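Local coordinates for protein FMN-dependent nitronate monooxygenase (Shewanella oneidensis, PDB 5LSM) that probably oxidises propionate 3-nitronate to 3-oxopropanoate with molecular oxygen, using a bound flavin mononucleotide as cofactor, at residues Y113-A122 against P136-W147; V23-A31 against E54-T62. All blocks are in the same frame, centred on the assembly; numbering follows the deposited sequence.

Contact 1: residues Y113-A122 against P136-W147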
ATOM      1  N   TYR A 113      15.244  24.431  -0.852  1.00 43.50           N
ATOM      2  CA  TYR A 113      14.817  25.644  -1.552  1.00 41.62           C
ATOM      3  C   TYR A 113      15.081  26.888  -0.693  1.00 38.56           C
ATOM      4  O   TYR A 113      14.733  26.923   0.484  1.00 31.94           O
ATOM      5  CB  TYR A 113      13.338  25.533  -1.933  1.00 36.55           C
ATOM      6  CG  TYR A 113      12.786  26.742  -2.628  1.00 35.86           C
ATOM      7  CD1 TYR A 113      13.064  26.991  -3.962  1.00 34.81           C
ATOM      8  CD2 TYR A 113      11.920  27.604  -1.963  1.00 35.75           C
ATOM      9  CE1 TYR A 113      12.558  28.111  -4.596  1.00 37.42           C
ATOM     10  CE2 TYR A 113      11.427  28.728  -2.576  1.00 34.49           C
ATOM     11  CZ  TYR A 113      11.737  28.976  -3.889  1.00 35.51           C
ATOM     12  OH  TYR A 113      11.245  30.119  -4.464  1.00 45.14           O
ATOM     13  N   SER A 114      15.773  27.861  -1.284  1.00 41.93           N
ATOM     14  CA  SER A 114      16.182  29.091  -0.590  1.00 44.63           C
ATOM     15  C   SER A 114      15.932  30.333  -1.462  1.00 45.29           C
ATOM     16  O   SER A 114      15.521  30.222  -2.617  1.00 41.31           O
ATOM     17  CB  SER A 114      17.664  29.013  -0.239  1.00 42.29           C
ATOM     18  OG  SER A 114      18.445  28.928  -1.417  1.00 39.62           O
ATOM     19  N   LYS A 115      16.208  31.507  -0.901  1.00 46.48           N
ATOM     20  CA  LYS A 115      16.246  32.750  -1.666  1.00 48.17           C
ATOM     21  C   LYS A 115      17.102  32.619  -2.929  1.00 42.13           C
ATOM     22  O   LYS A 115      16.783  33.198  -3.967  1.00 46.18           O
ATOM     23  CB  LYS A 115      16.773  33.896  -0.792  1.00 58.83           C
ATOM     24  CG  LYS A 115      16.359  35.289  -1.257  1.00 71.49           C
ATOM     25  CD  LYS A 115      14.919  35.606  -0.865  1.00 85.70           C
ATOM     26  CE  LYS A 115      14.530  37.044  -1.197  1.00 90.14           C
ATOM     27  NZ  LYS A 115      14.689  37.361  -2.643  1.00 82.93           N
ATOM     28  N   ALA A 116      18.170  31.837  -2.849  1.00 43.21           N
ATOM     29  CA  ALA A 116      19.076  31.639  -3.991  1.00 42.72           C
ATOM     30  C   ALA A 116      18.387  31.025  -5.207  1.00 43.12           C
ATOM     31  O   ALA A 116      18.617  31.452  -6.336  1.00 43.08           O
ATOM     32  CB  ALA A 116      20.253  30.772  -3.577  1.00 45.05           C
ATOM     33  N   GLN A 117      17.565  30.001  -4.985  1.00 45.24           N
ATOM     34  CA  GLN A 117      16.825  29.387  -6.094  1.00 43.06           C
ATOM     35  C   GLN A 117      15.679  30.287  -6.546  1.00 37.87           C
ATOM     36  O   GLN A 117      15.421  30.417  -7.737  1.00 37.61           O
ATOM     37  CB  GLN A 117      16.297  28.002  -5.712  1.00 39.86           C
ATOM     38  CG  GLN A 117      17.340  26.910  -5.821  1.00 37.55           C
ATOM     39  CD  GLN A 117      18.064  26.641  -4.525  1.00 37.68           C
ATOM     40  OE1 GLN A 117      17.764  27.232  -3.487  1.00 38.53           O
ATOM     41  NE2 GLN A 117      19.018  25.729  -4.576  1.00 40.91           N
ATOM     42  N   ALA A 118      15.009  30.913  -5.589  1.00 33.62           N
ATOM     43  CA  ALA A 118      14.006  31.940  -5.881  1.00 36.44           C
ATOM     44  C   ALA A 118      14.470  32.967  -6.928  1.00 39.35           C
ATOM     45  O   ALA A 118      13.709  33.334  -7.824  1.00 38.78           O
ATOM     46  CB  ALA A 118      13.606  32.653  -4.603  1.00 33.15           C
ATOM     47  N   GLU A 119      15.690  33.470  -6.780  1.00 41.61           N
ATOM     48  CA  GLU A 119      16.147  34.560  -7.632  1.00 45.82           C
ATOM     49  C   GLU A 119      16.192  34.112  -9.090  1.00 46.43           C
ATOM     50  O   GLU A 119      15.751  34.850  -9.972  1.00 60.43           O
ATOM     51  CB  GLU A 119      17.511  35.098  -7.176  1.00 42.18           C
ATOM     52  N   VAL A 120      16.660  32.883  -9.326  1.00 43.83           N
ATOM     53  CA  VAL A 120      16.634  32.260 -10.659  1.00 42.09           C
ATOM     54  C   VAL A 120      15.212  31.986 -11.181  1.00 44.13           C
ATOM     55  O   VAL A 120      14.899  32.295 -12.322  1.00 47.58           O
ATOM     56  CB  VAL A 120      17.417  30.931 -10.671  1.00 43.31           C
ATOM     57  CG1 VAL A 120      17.351  30.281 -12.043  1.00 41.13           C
ATOM     58  CG2 VAL A 120      18.867  31.166 -10.264  1.00 45.03           C
ATOM     59  N   LEU A 121      14.358  31.399 -10.352  1.00 44.61           N
ATOM     60  CA  LEU A 121      12.986  31.110 -10.758  1.00 45.28           C
ATOM     61  C   LEU A 121      12.244  32.377 -11.172  1.00 42.18           C
ATOM     62  O   LEU A 121      11.374  32.349 -12.048  1.00 36.59           O
ATOM     63  CB  LEU A 121      12.215  30.434  -9.619  1.00 47.65           C
ATOM     64  CG  LEU A 121      12.271  28.911  -9.487  1.00 53.60           C
ATOM     65  CD1 LEU A 121      11.126  28.422  -8.599  1.00 51.52           C
ATOM     66  CD2 LEU A 121      12.219  28.228 -10.850  1.00 58.40           C
ATOM     67  N   ALA A 122      12.553  33.479 -10.511  1.00 43.94           N
ATOM     68  CA  ALA A 122      11.784  34.702 -10.698  1.00 45.67           C
ATOM     69  C   ALA A 122      11.855  35.170 -12.148  1.00 45.38           C
ATOM     70  O   ALA A 122      10.914  35.762 -12.644  1.00 46.46           O
ATOM     71  CB  ALA A 122      12.289  35.786  -9.767  1.00 43.52           C
ATOM     72  N   PRO A 136       8.096  25.496   1.935  1.00 34.40           N
ATOM     73  CA  PRO A 136       9.008  26.511   2.476  1.00 35.14           C
ATOM     74  C   PRO A 136       8.315  27.575   3.376  1.00 36.42           C
ATOM     75  O   PRO A 136       7.073  27.559   3.536  1.00 36.62           O
ATOM     76  CB  PRO A 136       9.594  27.145   1.217  1.00 37.66           C
ATOM     77  CG  PRO A 136       8.538  26.968   0.172  1.00 37.19           C
ATOM     78  CD  PRO A 136       7.768  25.722   0.512  1.00 31.28           C
ATOM     79  N   ASP A 137       9.113  28.471   3.968  1.00 36.70           N
ATOM     80  CA  ASP A 137       8.593  29.553   4.854  1.00 36.39           C
ATOM     81  C   ASP A 137       7.582  30.437   4.133  1.00 36.96           C
ATOM     82  O   ASP A 137       7.640  30.587   2.917  1.00 35.65           O
ATOM     83  CB  ASP A 137       9.736  30.440   5.374  1.00 32.63           C
ATOM     84  N   GLU A 138       6.704  31.084   4.891  1.00 42.17           N
ATOM     85  CA  GLU A 138       5.611  31.837   4.287  1.00 54.58           C
ATOM     86  C   GLU A 138       6.090  32.886   3.277  1.00 46.34           C
ATOM     87  O   GLU A 138       5.460  33.058   2.211  1.00 38.66           O
ATOM     88  CB  GLU A 138       4.699  32.478   5.342  1.00 61.91           C
ATOM     89  CG  GLU A 138       3.248  32.582   4.873  1.00 72.08           C
ATOM     90  CD  GLU A 138       2.514  33.768   5.464  1.00 91.78           C
ATOM     91  OE1 GLU A 138       2.484  33.889   6.706  1.00110.15           O
ATOM     92  OE2 GLU A 138       1.944  34.563   4.686  1.00 98.33           O
ATOM     93  N   GLU A 139       7.231  33.511   3.570  1.00 40.06           N
ATOM     94  CA  GLU A 139       7.769  34.589   2.727  1.00 46.39           C
ATOM     95  C   GLU A 139       8.168  34.061   1.356  1.00 45.18           C
ATOM     96  O   GLU A 139       7.788  34.628   0.325  1.00 47.88           O
ATOM     97  CB  GLU A 139       8.981  35.248   3.391  1.00 50.15           C
ATOM     98  CG  GLU A 139       8.631  36.009   4.660  1.00 65.68           C
ATOM     99  CD  GLU A 139       9.807  36.139   5.611  1.00 77.32           C
ATOM    100  OE1 GLU A 139      10.349  35.093   6.041  1.00 79.11           O
ATOM    101  OE2 GLU A 139      10.178  37.288   5.938  1.00 73.90           O
ATOM    102  N   LEU A 140       8.943  32.976   1.356  1.00 41.83           N
ATOM    103  CA  LEU A 140       9.261  32.233   0.138  1.00 36.21           C
ATOM    104  C   LEU A 140       8.010  31.839  -0.647  1.00 36.40           C
ATOM    105  O   LEU A 140       7.953  32.006  -1.857  1.00 39.46           O
ATOM    106  CB  LEU A 140      10.080  30.994   0.478  1.00 35.02           C
ATOM    107  CG  LEU A 140      11.494  31.266   1.030  1.00 37.55           C
ATOM    108  CD1 LEU A 140      12.232  29.969   1.317  1.00 37.34           C
ATOM    109  CD2 LEU A 140      12.312  32.130   0.081  1.00 37.18           C
ATOM    110  N   LEU A 141       6.989  31.388   0.062  1.00 38.96           N
ATOM    111  CA  LEU A 141       5.721  31.016  -0.543  1.00 38.46           C
ATOM    112  C   LEU A 141       5.005  32.206  -1.164  1.00 41.29           C
ATOM    113  O   LEU A 141       4.402  32.079  -2.226  1.00 38.24           O
ATOM    114  CB  LEU A 141       4.814  30.415   0.525  1.00 42.74           C
ATOM    115  CG  LEU A 141       4.187  29.065   0.231  1.00 47.00           C
ATOM    116  CD1 LEU A 141       5.243  28.114  -0.309  1.00 47.80           C
ATOM    117  CD2 LEU A 141       3.548  28.508   1.505  1.00 46.42           C
ATOM    118  N   LEU A 142       4.967  33.330  -0.449  1.00 46.17           N
ATOM    119  CA  LEU A 142       4.333  34.544  -0.980  1.00 44.06           C
ATOM    120  C   LEU A 142       5.081  35.056  -2.206  1.00 36.53           C
ATOM    121  O   LEU A 142       4.468  35.443  -3.214  1.00 38.05           O
ATOM    122  CB  LEU A 142       4.255  35.645   0.078  1.00 45.45           C
ATOM    123  CG  LEU A 142       3.278  35.419   1.239  1.00 50.30           C
ATOM    124  CD1 LEU A 142       3.361  36.590   2.217  1.00 48.52           C
ATOM    125  CD2 LEU A 142       1.853  35.223   0.737  1.00 46.33           C
ATOM    126  N   GLU A 143       6.401  34.985  -2.166  1.00 28.84           N
ATOM    127  CA  GLU A 143       7.179  35.369  -3.339  1.00 33.47           C
ATOM    128  C   GLU A 143       6.756  34.569  -4.565  1.00 34.60           C
ATOM    129  O   GLU A 143       6.528  35.139  -5.619  1.00 42.61           O
ATOM    130  CB  GLU A 143       8.677  35.202  -3.100  1.00 34.21           C
ATOM    131  CG  GLU A 143       9.523  35.798  -4.217  1.00 36.16           C
ATOM    132  CD  GLU A 143      10.981  35.404  -4.149  1.00 42.63           C
ATOM    133  OE1 GLU A 143      11.373  34.619  -3.246  1.00 48.95           O
ATOM    134  OE2 GLU A 143      11.747  35.919  -4.990  1.00 55.17           O
ATOM    135  N   ILE A 144       6.671  33.250  -4.415  1.00 34.70           N
ATOM    136  CA  ILE A 144       6.262  32.361  -5.498  1.00 38.68           C
ATOM    137  C   ILE A 144       4.859  32.698  -6.032  1.00 38.95           C
ATOM    138  O   ILE A 144       4.653  32.775  -7.242  1.00 38.33           O
ATOM    139  CB  ILE A 144       6.315  30.862  -5.066  1.00 34.07           C
ATOM    140  CG1 ILE A 144       7.762  30.407  -4.905  1.00 35.85           C
ATOM    141  CG2 ILE A 144       5.649  29.966  -6.103  1.00 30.86           C
ATOM    142  CD1 ILE A 144       7.924  29.217  -3.989  1.00 36.30           C
ATOM    143  N   LYS A 145       3.897  32.867  -5.138  1.00 37.48           N
ATOM    144  CA  LYS A 145       2.511  33.100  -5.562  1.00 40.18           C
ATOM    145  C   LYS A 145       2.421  34.377  -6.390  1.00 40.46           C
ATOM    146  O   LYS A 145       1.540  34.518  -7.218  1.00 37.57           O
ATOM    147  CB  LYS A 145       1.583  33.232  -4.353  1.00 37.37           C
ATOM    148  CG  LYS A 145       1.456  31.980  -3.501  1.00 44.32           C
ATOM    149  CD  LYS A 145       0.187  31.206  -3.815  1.00 51.75           C
ATOM    150  CE  LYS A 145       0.021  30.005  -2.888  1.00 51.66           C
ATOM    151  NZ  LYS A 145      -0.780  30.350  -1.685  1.00 50.70           N
ATOM    152  N   SER A 146       3.323  35.318  -6.123  1.00 38.58           N
ATOM    153  CA  SER A 146       3.298  36.617  -6.757  1.00 35.06           C
ATOM    154  C   SER A 146       3.912  36.598  -8.154  1.00 37.56           C
ATOM    155  O   SER A 146       3.916  37.615  -8.840  1.00 41.51           O
ATOM    156  CB  SER A 146       4.029  37.636  -5.887  1.00 32.95           C
ATOM    157  OG  SER A 146       5.416  37.540  -6.082  1.00 32.54           O
ATOM    158  N   TRP A 147       4.426  35.443  -8.572  1.00 40.91           N
ATOM    159  CA  TRP A 147       4.740  35.186  -9.983  1.00 35.70           C
ATOM    160  C   TRP A 147       3.528  34.716 -10.783  1.00 31.40           C
ATOM    161  O   TRP A 147       3.610  34.571 -11.989  1.00 35.57           O
ATOM    162  CB  TRP A 147       5.814  34.114 -10.109  1.00 35.18           C
ATOM    163  CG  TRP A 147       7.020  34.357  -9.311  1.00 37.27           C
ATOM    164  CD1 TRP A 147       7.549  35.559  -8.979  1.00 38.85           C
ATOM    165  CD2 TRP A 147       7.907  33.365  -8.784  1.00 40.95           C
ATOM    166  NE1 TRP A 147       8.714  35.386  -8.283  1.00 41.10           N
ATOM    167  CE2 TRP A 147       8.960  34.047  -8.151  1.00 37.90           C
ATOM    168  CE3 TRP A 147       7.912  31.963  -8.792  1.00 40.78           C
ATOM    169  CZ2 TRP A 147      10.002  33.383  -7.512  1.00 43.99           C
ATOM    170  CZ3 TRP A 147       8.949  31.303  -8.180  1.00 40.20           C
ATOM    171  CH2 TRP A 147       9.977  32.011  -7.528  1.00 46.33           C
TER
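Tyr113 and Trp147 reach across from the two segments and meet, the hydroxyl OH of Tyr113 lying 3.8 Å from Trp147 CH2; one stands just ahead of helix 115-124, the other just after helix 138-145. The helical segments 115-122 and 138-145 run almost parallel, 4° apart with axes 11.0 Å from each other, as expected of consecutive outer helices of a TIM-barrel-like fold, and that spacing is filled by large side chains. With CG anti to the backbone N (chi1 179°), the phenol of Tyr113 is carried toward Leu140 and Ile144. Pro136 CB and Leu140 CB lie at the ring's edge, near its plane, the latter 4.0 Å from Tyr113 CE2. Farther out, the hydroxyl OH of Tyr113 meets Ile144 CD1 at 3.5 Å. Phe70 of strand 66-71 and Phe131 of strand 128-132 meet the same ring, the latter edge-to-face.

The indole of Trp147 is a flat wedge between the helices. Ala122 CA lies 3.7 Å above one face, offset toward the rim, while Glu143 O and Ile144 CA of its own segment lie over the opposite face. At the far end of the ring, Trp147 CH2 touches Leu121 CB at 3.4 Å, the two side chains crossing at about a right angle.

Nearer the surface, the extended Glu143 lays its carboxylate against Ala118, OE1 coming 3.3 Å from the methyl CB. Lys115 NZ stops 4.0 Å from Glu143 OE2, too long for a salt bridge. The chemistry is therefore chiefly apolar and aromatic, with any attraction between the opposite charges probably only a modest addition.

Contact 2: residues V23-A31 against E54-T62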
ATOM      1  N   VAL A  23      17.259  11.242 -13.118  1.00 39.07           N
ATOM      2  CA  VAL A  23      16.963  10.419 -14.274  1.00 34.04           C
ATOM      3  C   VAL A  23      16.406  11.245 -15.407  1.00 33.05           C
ATOM      4  O   VAL A  23      16.064  10.708 -16.450  1.00 36.57           O
ATOM      5  CB  VAL A  23      15.947   9.302 -13.938  1.00 40.66           C
ATOM      6  CG1 VAL A  23      16.575   8.286 -13.004  1.00 43.74           C
ATOM      7  CG2 VAL A  23      14.655   9.874 -13.341  1.00 37.92           C
ATOM      8  N   GLN A  24      16.284  12.551 -15.218  1.00 35.09           N
ATOM      9  CA  GLN A  24      15.402  13.307 -16.073  1.00 37.72           C
ATOM     10  C   GLN A  24      15.610  14.830 -16.001  1.00 32.11           C
ATOM     11  O   GLN A  24      15.861  15.376 -14.933  1.00 32.68           O
ATOM     12  CB  GLN A  24      13.980  12.911 -15.701  1.00 39.99           C
ATOM     13  CG  GLN A  24      12.909  13.705 -16.373  1.00 44.99           C
ATOM     14  CD  GLN A  24      12.333  14.778 -15.483  1.00 39.64           C
ATOM     15  OE1 GLN A  24      11.924  14.522 -14.337  1.00 28.55           O
ATOM     16  NE2 GLN A  24      12.209  15.972 -16.039  1.00 40.62           N
ATOM     17  N   GLY A  25      15.499  15.493 -17.154  1.00 30.97           N
ATOM     18  CA  GLY A  25      15.532  16.958 -17.247  1.00 28.51           C
ATOM     19  C   GLY A  25      14.604  17.561 -18.305  1.00 30.13           C
ATOM     20  O   GLY A  25      13.485  17.121 -18.488  1.00 28.08           O
ATOM     21  N   SER A  26      15.074  18.597 -18.985  1.00 31.04           N
ATOM     22  CA  SER A  26      14.250  19.361 -19.906  1.00 28.89           C
ATOM     23  C   SER A  26      13.574  18.536 -20.999  1.00 31.86           C
ATOM     24  O   SER A  26      12.432  18.841 -21.402  1.00 30.77           O
ATOM     25  CB  SER A  26      15.085  20.467 -20.560  1.00 32.40           C
ATOM     26  OG  SER A  26      16.362  19.998 -20.976  1.00 29.51           O
ATOM     27  N   ALA A  27      14.278  17.549 -21.552  1.00 32.28           N
ATOM     28  CA  ALA A  27      13.752  16.861 -22.747  1.00 32.42           C
ATOM     29  C   ALA A  27      12.453  16.077 -22.458  1.00 33.48           C
ATOM     30  O   ALA A  27      11.535  16.038 -23.304  1.00 41.74           O
ATOM     31  CB  ALA A  27      14.810  15.969 -23.382  1.00 28.27           C
ATOM     32  N   LEU A  28      12.334  15.544 -21.243  1.00 28.80           N
ATOM     33  CA  LEU A  28      11.111  14.837 -20.841  1.00 28.43           C
ATOM     34  C   LEU A  28      10.015  15.837 -20.456  1.00 30.14           C
ATOM     35  O   LEU A  28       8.855  15.708 -20.872  1.00 27.86           O
ATOM     36  CB  LEU A  28      11.391  13.863 -19.686  1.00 25.53           C
ATOM     37  CG  LEU A  28      10.175  13.079 -19.195  1.00 25.02           C
ATOM     38  CD1 LEU A  28       9.671  12.159 -20.284  1.00 24.13           C
ATOM     39  CD2 LEU A  28      10.470  12.310 -17.915  1.00 23.00           C
ATOM     40  N   ALA A  29      10.384  16.851 -19.681  1.00 29.93           N
ATOM     41  CA  ALA A  29       9.450  17.935 -19.379  1.00 32.35           C
ATOM     42  C   ALA A  29       8.876  18.581 -20.661  1.00 29.19           C
ATOM     43  O   ALA A  29       7.672  18.701 -20.806  1.00 29.43           O
ATOM     44  CB  ALA A  29      10.112  18.976 -18.489  1.00 31.47           C
ATOM     45  N   ILE A  30       9.739  18.911 -21.613  1.00 28.88           N
ATOM     46  CA  ILE A  30       9.295  19.479 -22.892  1.00 27.59           C
ATOM     47  C   ILE A  30       8.277  18.560 -23.565  1.00 27.30           C
ATOM     48  O   ILE A  30       7.224  19.003 -24.016  1.00 27.11           O
ATOM     49  CB  ILE A  30      10.491  19.666 -23.864  1.00 30.08           C
ATOM     50  CG1 ILE A  30      11.408  20.814 -23.399  1.00 30.20           C
ATOM     51  CG2 ILE A  30      10.007  19.929 -25.286  1.00 29.69           C
ATOM     52  CD1 ILE A  30      12.813  20.729 -23.958  1.00 28.23           C
ATOM     53  N   ALA A  31       8.621  17.283 -23.673  1.00 29.61           N
ATOM     54  CA  ALA A  31       7.824  16.356 -24.469  1.00 30.97           C
ATOM     55  C   ALA A  31       6.428  16.189 -23.871  1.00 30.37           C
ATOM     56  O   ALA A  31       5.445  16.135 -24.607  1.00 34.50           O
ATOM     57  CB  ALA A  31       8.527  14.998 -24.590  1.00 31.45           C
ATOM     58  N   GLU A  54      18.708  24.702 -17.599  1.00 42.53           N
ATOM     59  CA  GLU A  54      17.698  23.723 -17.909  1.00 44.72           C
ATOM     60  C   GLU A  54      16.337  24.393 -18.122  1.00 42.79           C
ATOM     61  O   GLU A  54      15.582  23.990 -19.001  1.00 44.45           O
ATOM     62  CB  GLU A  54      17.646  22.649 -16.830  1.00 40.31           C
ATOM     63  CG  GLU A  54      17.224  21.303 -17.371  1.00 49.47           C
ATOM     64  CD  GLU A  54      18.354  20.314 -17.497  1.00 46.87           C
ATOM     65  OE1 GLU A  54      18.563  19.820 -18.614  1.00 53.45           O
ATOM     66  OE2 GLU A  54      18.955  19.946 -16.465  1.00 57.01           O
ATOM     67  N   LEU A  55      16.094  25.495 -17.421  1.00 39.41           N
ATOM     68  CA  LEU A  55      14.860  26.260 -17.616  1.00 39.52           C
ATOM     69  C   LEU A  55      14.901  27.027 -18.915  1.00 42.53           C
ATOM     70  O   LEU A  55      13.862  27.216 -19.551  1.00 37.96           O
ATOM     71  CB  LEU A  55      14.603  27.232 -16.448  1.00 38.85           C
ATOM     72  CG  LEU A  55      13.937  26.598 -15.220  1.00 41.32           C
ATOM     73  CD1 LEU A  55      14.194  27.429 -13.979  1.00 44.36           C
ATOM     74  CD2 LEU A  55      12.441  26.411 -15.444  1.00 40.72           C
ATOM     75  N   THR A  56      16.086  27.525 -19.277  1.00 36.12           N
ATOM     76  CA  THR A  56      16.254  28.205 -20.550  1.00 36.13           C
ATOM     77  C   THR A  56      16.018  27.208 -21.709  1.00 34.13           C
ATOM     78  O   THR A  56      15.238  27.483 -22.632  1.00 30.45           O
ATOM     79  CB  THR A  56      17.640  28.911 -20.640  1.00 39.13           C
ATOM     80  OG1 THR A  56      17.651  30.045 -19.761  1.00 41.47           O
ATOM     81  CG2 THR A  56      17.930  29.408 -22.051  1.00 36.59           C
ATOM     82  N   ALA A  57      16.587  26.010 -21.593  1.00 34.64           N
ATOM     83  CA  ALA A  57      16.331  24.947 -22.565  1.00 36.21           C
ATOM     84  C   ALA A  57      14.844  24.574 -22.671  1.00 35.49           C
ATOM     85  O   ALA A  57      14.345  24.329 -23.768  1.00 38.86           O
ATOM     86  CB  ALA A  57      17.163  23.716 -22.252  1.00 34.86           C
ATOM     87  N   ILE A  58      14.123  24.560 -21.558  1.00 35.27           N
ATOM     88  CA  ILE A  58      12.685  24.288 -21.625  1.00 33.95           C
ATOM     89  C   ILE A  58      11.945  25.392 -22.382  1.00 37.64           C
ATOM     90  O   ILE A  58      11.142  25.108 -23.277  1.00 44.66           O
ATOM     91  CB  ILE A  58      12.069  24.083 -20.228  1.00 31.28           C
ATOM     92  CG1 ILE A  58      12.514  22.728 -19.660  1.00 33.46           C
ATOM     93  CG2 ILE A  58      10.544  24.146 -20.290  1.00 30.70           C
ATOM     94  CD1 ILE A  58      12.429  22.632 -18.144  1.00 32.92           C
ATOM     95  N   ARG A  59      12.291  26.646 -22.106  1.00 38.86           N
ATOM     96  CA  ARG A  59      11.508  27.771 -22.614  1.00 40.24           C
ATOM     97  C   ARG A  59      11.716  28.035 -24.100  1.00 38.29           C
ATOM     98  O   ARG A  59      10.884  28.667 -24.739  1.00 34.02           O
ATOM     99  CB  ARG A  59      11.768  29.041 -21.799  1.00 36.90           C
ATOM    100  CG  ARG A  59      11.118  29.027 -20.420  1.00 39.49           C
ATOM    101  CD  ARG A  59       9.605  28.784 -20.450  1.00 38.14           C
ATOM    102  NE  ARG A  59       8.948  29.400 -19.287  1.00 48.12           N
ATOM    103  CZ  ARG A  59       7.822  28.967 -18.714  1.00 49.15           C
ATOM    104  NH1 ARG A  59       7.167  27.920 -19.205  1.00 51.19           N
ATOM    105  NH2 ARG A  59       7.329  29.610 -17.660  1.00 46.26           N
ATOM    106  N   SER A  60      12.770  27.487 -24.681  1.00 36.92           N
ATOM    107  CA  SER A  60      13.008  27.737 -26.084  1.00 40.36           C
ATOM    108  C   SER A  60      12.526  26.596 -26.962  1.00 39.70           C
ATOM    109  O   SER A  60      12.885  26.527 -28.131  1.00 43.14           O
ATOM    110  CB  SER A  60      14.485  28.015 -26.319  1.00 41.83           C
ATOM    111  OG  SER A  60      15.254  26.934 -25.874  1.00 52.98           O
ATOM    112  N   GLN A  61      11.757  25.668 -26.391  1.00 41.54           N
ATOM    113  CA  GLN A  61      11.115  24.603 -27.184  1.00 40.79           C
ATOM    114  C   GLN A  61       9.606  24.539 -26.957  1.00 39.95           C
ATOM    115  O   GLN A  61       8.884  23.888 -27.720  1.00 50.53           O
ATOM    116  CB  GLN A  61      11.754  23.234 -26.871  1.00 38.85           C
ATOM    117  CG  GLN A  61      13.087  22.983 -27.570  1.00 40.71           C
ATOM    118  CD  GLN A  61      13.580  21.531 -27.483  1.00 41.93           C
ATOM    119  OE1 GLN A  61      12.800  20.578 -27.539  1.00 47.52           O
ATOM    120  NE2 GLN A  61      14.888  21.366 -27.399  1.00 40.32           N
ATOM    121  N   THR A  62       9.143  25.134 -25.862  1.00 38.56           N
ATOM    122  CA  THR A  62       7.707  25.195 -25.559  1.00 38.96           C
ATOM    123  C   THR A  62       7.398  26.404 -24.689  1.00 32.21           C
ATOM    124  O   THR A  62       8.252  26.887 -23.965  1.00 34.10           O
ATOM    125  CB  THR A  62       7.190  23.919 -24.844  1.00 40.63           C
ATOM    126  OG1 THR A  62       5.820  24.095 -24.469  1.00 38.03           O
ATOM    127  CG2 THR A  62       8.013  23.610 -23.579  1.00 42.05           C
TER
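With chi1 at 44°, Ser26 holds OG between its own backbone N and carbonyl carbon, while the chain of Glu54 bends at chi2 to bring its carboxylate toward that hydroxyl. The result is the one hydrogen bond between the segments: Ser26 OG donates to Glu54 OE1 over 3.2 Å, meeting the carboxylate on its anti side and 19° out of its plane. The setting is the TIM-barrel-like fold, in which helices 26-35 and 48-59 are successive outer helices joined through strand 39-42. Their short segments 26-31 and 54-59 cross at -32° with axes 9.3 Å apart, and the helices come closest in backbone terms where Ser26 faces Ile58.

Ser26 is thus polar at one atom and apolar at the next. While OG serves Glu54, its CB rests 3.5 Å from Ile58 CG1, and the methyl of Ala57 lies near the hydroxyl. Ile58 also touches Leu41 and Ile66 on the strands, so the same side chain joins the helix interface to the barrel wall.

One turn beyond Ser26, Ile30 carries the other half of the contact. Its CG1-CD1 branch runs out to Ala57 O and Gln61 at the end of helix 48-59. Thr62 closes in beside Ile30 through CG2, while its hydroxyl is engaged by Lys64 N and Glu34.

Gln61 crosses Ile30 at about a right angle. There the amide lies against aliphatic carbon, Gln61 OE1 being 3.6 Å from Ile30 CD1 and equally 3.6 Å from Ile30 CG2.

Overall arrangement
From the N terminus, strand 15-17 leads into residues 23-31, and contact 2 closes the first loop when the chain, after passing through strand 39-42, returns along helix 48-59. Strand 66-71 and helices 80-89 and 91-97 follow before contact 1 opens at residue 113; it closes at 136-147 after strand 128-132. The contacts therefore stand in series, neither nested nor crossed, each joining the helices that precede and follow one strand in the chain. Their centres are 21 Å apart, yet they meet directly: Leu121 CD2 of contact 1 packs 3.8 Å from Leu55 CD1 of contact 2, linking four helices round the outside of the barrel.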